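Local coordinates for UPSTREAM OF FLC-like protein (DUF966) (Arabidopsis thaliana, PDB 6RSN) that polymerises through its DIX-like domain, interprets polarity cues that can orient cell division, and promotes auxin biosynthesis and signalling in plants, at residues S58-W69 against I78-K89. The protein carries 1 engineered substitution. Numbering follows the deposited sequence.
Sequences SSKRTYKNGFVW and IFPVHGQEYVLK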
ATOM      1  N   SER A  58      -0.041   5.528   0.650  0.50 18.78           N
ATOM      2  CA  SER A  58       1.275   6.023   0.264  0.50 18.82           C
ATOM      3  C   SER A  58       2.167   4.792   0.083  0.50 20.35           C
ATOM      4  O   SER A  58       1.846   3.685   0.552  0.50 20.22           O
ATOM      5  CB  SER A  58       1.835   6.950   1.324  0.50 18.29           C
ATOM      6  OG  SER A  58       1.069   8.170   1.458  0.50 17.49           O
ATOM      7  N   SER A  59       3.276   4.963  -0.640  1.00 20.71           N
ATOM      8  CA  SER A  59       4.262   3.894  -0.675  1.00 22.64           C
ATOM      9  C   SER A  59       5.595   4.457  -0.201  1.00 25.88           C
ATOM     10  O   SER A  59       5.916   5.633  -0.390  1.00 23.50           O
ATOM     11  CB  SER A  59       4.371   3.267  -2.063  1.00 25.72           C
ATOM     12  OG  SER A  59       4.868   4.247  -2.979  1.00 28.51           O
ATOM     13  N   LYS A  60       6.348   3.601   0.486  1.00 24.63           N
ATOM     14  CA  LYS A  60       7.659   4.033   0.962  1.00 27.70           C
ATOM     15  C   LYS A  60       8.627   4.151  -0.222  1.00 27.59           C
ATOM     16  O   LYS A  60       8.770   3.280  -1.094  1.00 30.29           O
ATOM     17  CB  LYS A  60       8.121   2.972   1.965  1.00 27.91           C
ATOM     18  CG  LYS A  60       9.321   3.356   2.815  1.00 32.08           C
ATOM     19  CD  LYS A  60       9.737   2.132   3.629  1.00 32.69           C
ATOM     20  CE  LYS A  60      10.779   2.493   4.651  1.00 35.26           C
ATOM     21  NZ  LYS A  60      11.426   1.290   5.242  1.00 39.00           N
ATOM     22  N   ARG A  61       9.387   5.252  -0.237  1.00 28.28           N
ATOM     23  CA  ARG A  61      10.291   5.509  -1.347  1.00 31.33           C
ATOM     24  C   ARG A  61      11.578   6.169  -0.825  1.00 31.47           C
ATOM     25  O   ARG A  61      11.523   6.942   0.106  1.00 31.94           O
ATOM     26  CB  ARG A  61       9.518   6.445  -2.285  1.00 34.45           C
ATOM     27  CG  ARG A  61      10.384   7.109  -3.337  1.00 41.04           C
ATOM     28  CD  ARG A  61      10.251   6.189  -4.548  1.00 46.47           C
ATOM     29  NE  ARG A  61       8.849   6.226  -4.996  1.00 49.54           N
ATOM     30  CZ  ARG A  61       8.396   7.056  -5.943  1.00 46.99           C
ATOM     31  NH1 ARG A  61       9.231   7.887  -6.542  1.00 48.96           N
ATOM     32  NH2 ARG A  61       7.133   7.005  -6.330  1.00 44.15           N
ATOM     33  N   THR A  62      12.753   5.923  -1.430  1.00 31.43           N
ATOM     34  CA  THR A  62      13.987   6.569  -0.947  1.00 34.27           C
ATOM     35  C   THR A  62      13.921   8.091  -1.109  1.00 34.72           C
ATOM     36  O   THR A  62      13.351   8.598  -2.087  1.00 35.84           O
ATOM     37  CB  THR A  62      15.266   5.961  -1.547  1.00 39.63           C
ATOM     38  OG1 THR A  62      15.309   6.428  -2.890  1.00 43.47           O
ATOM     39  CG2 THR A  62      15.277   4.461  -1.532  1.00 38.57           C
ATOM     40  N   TYR A  63      14.510   8.811  -0.136  1.00 35.37           N
ATOM     41  CA  TYR A  63      14.512  10.268  -0.118  1.00 36.74           C
ATOM     42  C   TYR A  63      15.652  10.741   0.792  1.00 39.68           C
ATOM     43  O   TYR A  63      15.634  10.439   1.988  1.00 40.94           O
ATOM     44  CB  TYR A  63      13.139  10.753   0.388  1.00 35.91           C
ATOM     45  CG  TYR A  63      13.036  12.236   0.636  1.00 35.47           C
ATOM     46  CD1 TYR A  63      13.011  13.148  -0.405  1.00 36.18           C
ATOM     47  CD2 TYR A  63      12.978  12.727   1.940  1.00 37.35           C
ATOM     48  CE1 TYR A  63      12.950  14.520  -0.190  1.00 36.53           C
ATOM     49  CE2 TYR A  63      12.898  14.093   2.176  1.00 39.14           C
ATOM     50  CZ  TYR A  63      12.863  14.983   1.116  1.00 37.49           C
ATOM     51  OH  TYR A  63      12.751  16.310   1.383  1.00 40.21           O
ATOM     52  N   LYS A  64      16.565  11.570   0.251  1.00 43.73           N
ATOM     53  CA  LYS A  64      17.658  12.131   1.021  1.00 49.09           C
ATOM     54  C   LYS A  64      18.373  10.981   1.731  1.00 50.44           C
ATOM     55  O   LYS A  64      18.717  10.006   1.083  1.00 49.04           O
ATOM     56  CB  LYS A  64      17.164  13.226   1.969  1.00 51.88           C
ATOM     57  CG  LYS A  64      17.464  14.649   1.530  1.00 55.15           C
ATOM     58  CD  LYS A  64      16.612  15.183   0.427  1.00 55.51           C
ATOM     59  CE  LYS A  64      16.030  16.510   0.869  1.00 57.53           C
ATOM     60  NZ  LYS A  64      16.271  17.580  -0.122  1.00 58.53           N
ATOM     61  N   ASN A  65      18.546  11.057   3.055  1.00 53.84           N
ATOM     62  CA  ASN A  65      19.284   9.985   3.719  1.00 56.35           C
ATOM     63  C   ASN A  65      18.315   8.974   4.330  1.00 55.56           C
ATOM     64  O   ASN A  65      18.714   8.173   5.172  1.00 57.18           O
ATOM     65  CB  ASN A  65      20.343  10.506   4.701  1.00 62.99           C
ATOM     66  CG  ASN A  65      21.603  11.070   4.051  1.00 71.67           C
ATOM     67  OD1 ASN A  65      21.880  12.265   4.159  1.00 76.47           O
ATOM     68  ND2 ASN A  65      22.410  10.229   3.417  1.00 70.32           N
ATOM     69  N   GLY A  66      17.035   9.020   3.911  1.00 48.56           N
ATOM     70  CA  GLY A  66      16.097   8.002   4.317  1.00 45.62           C
ATOM     71  C   GLY A  66      15.020   7.774   3.266  1.00 41.18           C
ATOM     72  O   GLY A  66      15.302   7.506   2.075  1.00 37.02           O
ATOM     73  N   PHE A  67      13.777   7.912   3.762  1.00 37.82           N
ATOM     74  CA  PHE A  67      12.610   7.467   3.030  1.00 35.42           C
ATOM     75  C   PHE A  67      11.527   8.512   3.182  1.00 32.13           C
ATOM     76  O   PHE A  67      11.619   9.400   4.050  1.00 31.04           O
ATOM     77  CB  PHE A  67      12.092   6.157   3.625  1.00 34.79           C
ATOM     78  CG  PHE A  67      13.143   5.091   3.503  1.00 38.17           C
ATOM     79  CD1 PHE A  67      13.338   4.476   2.275  1.00 39.70           C
ATOM     80  CD2 PHE A  67      13.893   4.705   4.608  1.00 38.42           C
ATOM     81  CE1 PHE A  67      14.281   3.463   2.150  1.00 43.54           C
ATOM     82  CE2 PHE A  67      14.880   3.737   4.469  1.00 43.44           C
ATOM     83  CZ  PHE A  67      15.062   3.116   3.240  1.00 45.21           C
ATOM     84  N   VAL A  68      10.538   8.422   2.294  1.00 31.49           N
ATOM     85  CA  VAL A  68       9.418   9.349   2.342  1.00 27.52           C
ATOM     86  C   VAL A  68       8.217   8.477   1.971  1.00 27.54           C
ATOM     87  O   VAL A  68       8.341   7.443   1.322  1.00 26.25           O
ATOM     88  CB  VAL A  68       9.611  10.525   1.346  1.00 28.62           C
ATOM     89  CG1 VAL A  68       9.699   9.992  -0.101  1.00 28.98           C
ATOM     90  CG2 VAL A  68       8.505  11.574   1.445  1.00 29.54           C
ATOM     91  N   TRP A  69       7.075   8.807   2.548  1.00 23.52           N
ATOM     92  CA  TRP A  69       5.800   8.199   2.141  1.00 23.03           C
ATOM     93  C   TRP A  69       5.216   8.969   0.971  1.00 22.33           C
ATOM     94  O   TRP A  69       4.773  10.122   1.115  1.00 23.42           O
ATOM     95  CB  TRP A  69       4.805   8.239   3.326  1.00 22.14           C
ATOM     96  CG  TRP A  69       5.202   7.353   4.463  1.00 21.92           C
ATOM     97  CD1 TRP A  69       5.507   7.716   5.740  1.00 25.55           C
ATOM     98  CD2 TRP A  69       5.227   5.926   4.448  1.00 23.26           C
ATOM     99  NE1 TRP A  69       5.777   6.621   6.529  1.00 27.51           N
ATOM    100  CE2 TRP A  69       5.629   5.498   5.745  1.00 24.21           C
ATOM    101  CE3 TRP A  69       4.978   4.967   3.471  1.00 23.92           C
ATOM    102  CZ2 TRP A  69       5.725   4.147   6.077  1.00 27.22           C
ATOM    103  CZ3 TRP A  69       5.150   3.628   3.783  1.00 23.92           C
ATOM    104  CH2 TRP A  69       5.487   3.229   5.080  1.00 26.33           C
ATOM    105  N   ILE A  78       3.123   1.670  -8.453  1.00 34.80           N
ATOM    106  CA  ILE A  78       3.819   1.647  -7.186  1.00 31.77           C
ATOM    107  C   ILE A  78       5.243   1.151  -7.399  1.00 35.06           C
ATOM    108  O   ILE A  78       5.452   0.073  -7.934  1.00 32.79           O
ATOM    109  CB  ILE A  78       3.105   0.729  -6.174  1.00 32.99           C
ATOM    110  CG1 ILE A  78       1.681   1.231  -5.882  1.00 29.35           C
ATOM    111  CG2 ILE A  78       3.932   0.697  -4.900  1.00 31.19           C
ATOM    112  CD1 ILE A  78       0.879   0.321  -4.923  1.00 28.90           C
ATOM    113  N   PHE A  79       6.232   1.959  -6.998  1.00 35.87           N
ATOM    114  CA  PHE A  79       7.606   1.493  -7.058  1.00 40.01           C
ATOM    115  C   PHE A  79       7.998   0.731  -5.786  1.00 46.03           C
ATOM    116  O   PHE A  79       7.653   1.141  -4.670  1.00 48.81           O
ATOM    117  CB  PHE A  79       8.509   2.703  -7.267  1.00 39.42           C
ATOM    118  CG  PHE A  79       8.230   3.448  -8.543  1.00 35.83           C
ATOM    119  CD1 PHE A  79       8.732   2.984  -9.750  1.00 36.62           C
ATOM    120  CD2 PHE A  79       7.417   4.554  -8.559  1.00 33.19           C
ATOM    121  CE1 PHE A  79       8.486   3.699 -10.908  1.00 38.49           C
ATOM    122  CE2 PHE A  79       7.154   5.268  -9.715  1.00 37.25           C
ATOM    123  CZ  PHE A  79       7.731   4.854 -10.909  1.00 36.97           C
ATOM    124  N   PRO A  80       8.818  -0.341  -5.905  1.00 52.65           N
ATOM    125  CA  PRO A  80       9.321  -1.082  -4.742  1.00 56.53           C
ATOM    126  C   PRO A  80      10.437  -0.341  -4.006  1.00 61.59           C
ATOM    127  O   PRO A  80      11.072   0.565  -4.557  1.00 55.77           O
ATOM    128  CB  PRO A  80       9.934  -2.333  -5.387  1.00 56.32           C
ATOM    129  CG  PRO A  80      10.441  -1.814  -6.713  1.00 57.52           C
ATOM    130  CD  PRO A  80       9.344  -0.871  -7.171  1.00 54.86           C
ATOM    131  N   VAL A  81      10.672  -0.765  -2.757  1.00 68.37           N
ATOM    132  CA  VAL A  81      11.780  -0.282  -1.947  1.00 76.57           C
ATOM    133  C   VAL A  81      12.650  -1.484  -1.570  1.00 86.04           C
ATOM    134  O   VAL A  81      12.128  -2.526  -1.156  1.00 93.01           O
ATOM    135  CB  VAL A  81      11.269   0.510  -0.720  1.00 72.03           C
ATOM    136  CG1 VAL A  81      10.851  -0.377   0.453  1.00 69.98           C
ATOM    137  CG2 VAL A  81      12.232   1.600  -0.280  1.00 69.24           C
ATOM    138  N   HIS A  82      13.973  -1.336  -1.732  1.00 88.99           N
ATOM    139  CA  HIS A  82      14.928  -2.427  -1.575  1.00 93.34           C
ATOM    140  C   HIS A  82      14.596  -3.553  -2.553  1.00 92.83           C
ATOM    141  O   HIS A  82      14.336  -3.308  -3.728  1.00 92.71           O
ATOM    142  CB  HIS A  82      15.010  -2.942  -0.124  1.00 99.89           C
ATOM    143  CG  HIS A  82      14.978  -1.885   0.933  1.00105.77           C
ATOM    144  ND1 HIS A  82      14.071  -1.920   1.982  1.00106.38           N
ATOM    145  CD2 HIS A  82      15.724  -0.772   1.116  1.00106.94           C
ATOM    146  CE1 HIS A  82      14.261  -0.873   2.762  1.00104.21           C
ATOM    147  NE2 HIS A  82      15.271  -0.152   2.253  1.00104.54           N
ATOM    148  N   GLY A  83      14.561  -4.787  -2.040  1.00 91.15           N
ATOM    149  CA  GLY A  83      14.613  -5.961  -2.894  1.00 89.79           C
ATOM    150  C   GLY A  83      13.236  -6.496  -3.268  1.00 86.27           C
ATOM    151  O   GLY A  83      12.792  -7.490  -2.690  1.00 86.23           O
ATOM    152  N   GLN A  84      12.615  -5.848  -4.271  1.00 83.32           N
ATOM    153  CA  GLN A  84      11.260  -6.115  -4.742  1.00 78.93           C
ATOM    154  C   GLN A  84      10.269  -6.035  -3.583  1.00 72.33           C
ATOM    155  O   GLN A  84       9.229  -6.694  -3.612  1.00 69.68           O
ATOM    156  CB  GLN A  84      11.147  -7.470  -5.445  1.00 87.05           C
ATOM    157  CG  GLN A  84      10.809  -7.360  -6.926  1.00 93.89           C
ATOM    158  CD  GLN A  84       9.378  -6.946  -7.187  1.00 95.76           C
ATOM    159  OE1 GLN A  84       8.427  -7.589  -6.738  1.00 96.50           O
ATOM    160  NE2 GLN A  84       9.217  -5.863  -7.935  1.00 95.18           N
ATOM    161  N   GLU A  85      10.620  -5.214  -2.584  1.00 64.41           N
ATOM    162  CA  GLU A  85       9.859  -5.045  -1.358  1.00 57.64           C
ATOM    163  C   GLU A  85       8.909  -3.861  -1.510  1.00 49.42           C
ATOM    164  O   GLU A  85       9.369  -2.745  -1.827  1.00 46.93           O
ATOM    165  CB  GLU A  85      10.816  -4.732  -0.216  1.00 60.27           C
ATOM    166  CG  GLU A  85      10.386  -5.320   1.102  1.00 60.57           C
ATOM    167  CD  GLU A  85      11.381  -4.954   2.185  1.00 63.75           C
ATOM    168  OE1 GLU A  85      12.428  -5.615   2.243  1.00 66.40           O
ATOM    169  OE2 GLU A  85      11.116  -3.986   2.954  1.00 65.13           O
ATOM    170  N   TYR A  86       7.611  -4.153  -1.291  1.00 40.55           N
ATOM    171  CA  TYR A  86       6.535  -3.175  -1.383  1.00 33.89           C
ATOM    172  C   TYR A  86       6.027  -2.908   0.021  1.00 29.58           C
ATOM    173  O   TYR A  86       5.593  -3.842   0.712  1.00 30.84           O
ATOM    174  CB  TYR A  86       5.360  -3.621  -2.260  1.00 32.55           C
ATOM    175  CG  TYR A  86       5.700  -3.755  -3.723  1.00 34.69           C
ATOM    176  CD1 TYR A  86       5.855  -2.633  -4.522  1.00 34.65           C
ATOM    177  CD2 TYR A  86       5.842  -5.009  -4.296  1.00 37.35           C
ATOM    178  CE1 TYR A  86       6.150  -2.729  -5.869  1.00 37.53           C
ATOM    179  CE2 TYR A  86       6.159  -5.137  -5.642  1.00 40.69           C
ATOM    180  CZ  TYR A  86       6.284  -3.998  -6.428  1.00 39.68           C
ATOM    181  OH  TYR A  86       6.606  -4.110  -7.750  1.00 41.56           O
ATOM    182  N   VAL A  87       6.118  -1.619   0.423  1.00 27.00           N
ATOM    183  CA  VAL A  87       5.711  -1.225   1.772  1.00 25.93           C
ATOM    184  C   VAL A  87       4.829  -0.006   1.608  1.00 25.45           C
ATOM    185  O   VAL A  87       5.285   0.999   1.051  1.00 26.10           O
ATOM    186  CB  VAL A  87       6.894  -0.872   2.715  1.00 27.60           C
ATOM    187  CG1 VAL A  87       6.385  -0.386   4.055  1.00 29.18           C
ATOM    188  CG2 VAL A  87       7.889  -2.020   2.923  1.00 29.41           C
ATOM    189  N   LEU A  88       3.603  -0.116   2.132  1.00 23.08           N
ATOM    190  CA  LEU A  88       2.654   0.975   1.998  1.00 22.82           C
ATOM    191  C   LEU A  88       2.265   1.427   3.397  1.00 20.57           C
ATOM    192  O   LEU A  88       2.385   0.691   4.380  1.00 21.22           O
ATOM    193  CB  LEU A  88       1.377   0.443   1.334  1.00 23.83           C
ATOM    194  CG  LEU A  88       1.516  -0.261  -0.025  1.00 29.81           C
ATOM    195  CD1 LEU A  88       0.162  -0.627  -0.583  1.00 28.54           C
ATOM    196  CD2 LEU A  88       2.310   0.513  -1.059  1.00 30.07           C
ATOM    197  N   LYS A  89       1.618   2.606   3.429  1.00 20.27           N
ATOM    198  CA  LYS A  89       1.001   3.119   4.641  1.00 20.73           C
ATOM    199  C   LYS A  89      -0.379   3.606   4.229  1.00 20.71           C
ATOM    200  O   LYS A  89      -0.558   4.278   3.239  1.00 20.15           O
ATOM    201  CB  LYS A  89       1.814   4.241   5.265  1.00 22.92           C
ATOM    202  CG  LYS A  89       1.243   4.853   6.547  1.00 28.25           C
ATOM    203  CD  LYS A  89       2.102   6.074   6.830  1.00 35.38           C
ATOM    204  CE  LYS A  89       2.110   6.579   8.234  1.00 43.17           C
ATOM    205  NZ  LYS A  89       2.483   8.025   8.189  1.00 44.07           N
TER
HETATM  206  O   HOH W   1      -0.528   7.465   3.650  1.00 27.03           O
HETATM  207  O   HOH W   2       5.421   4.699  -5.580  1.00 33.97           O
HETATM  208  O   HOH W   3       7.265   0.530  -1.519  1.00 35.29           O
HETATM  209  O   HOH W   4       7.501   3.623  -3.547  1.00 40.45           O
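Ser58 and Lys89 form an antiparallel hydrogen-bonded pair, Ser58 N to Lys89 O at 2.9 Å and Lys89 N to Ser58 O at 3.1 Å, followed by the non-hydrogen-bonded pair Ser59 and Leu88 and by a nearly straight bond from Lys60 N to Val87 O. Beyond it direct pairing with strand 86-92 ends, and ordered waters tie strand 55-63 to Phe79: one donates to Lys60 O and Phe79 O and accepts from Arg61 NE, while another takes protons from Arg61 NH2 and Phe79 N.

On one face of the sheet Lys89 lies across the indole of Trp69. A fully extended Lys89 chain, its CG turned away from the backbone N (chi1 180°), sets CB over the six-membered ring, 3.6 Å from the centroid, and carries NZ to an off-centre cation-pi position 4.3 Å from the centroid of the five-membered ring. Lys60 CG lies more loosely over the rim of the opposite face, and Trp69 CH2 abuts Val87 CG1. A leucine in place of Trp69 would probably leave the Lys89 ammonium without its pi partner and open a gap between the two lysine chains.

Val81 CG2 touches Phe67 CE1 at 3.7 Å, and the His82 ring turns its edge to Phe67 CZ. On the Ser59 side, Leu88 CD2 and Ile78 CG2 pack on Ser59 CB, near Val39 of helix 36-47. The Arg61 chain bends at chi2 and chi3, which places one face of its guanidinium under Phe79 CD2, 3.3 Å from NH2, with the planes 71° apart.

The contact thus joins the hairpin 55-71 to strand 86-92 within this ubiquitin-like, DIX-like domain. With its methylenes on the indole and its ammonium able to gain from the pi face, Lys89 probably reinforces the strand pairing there.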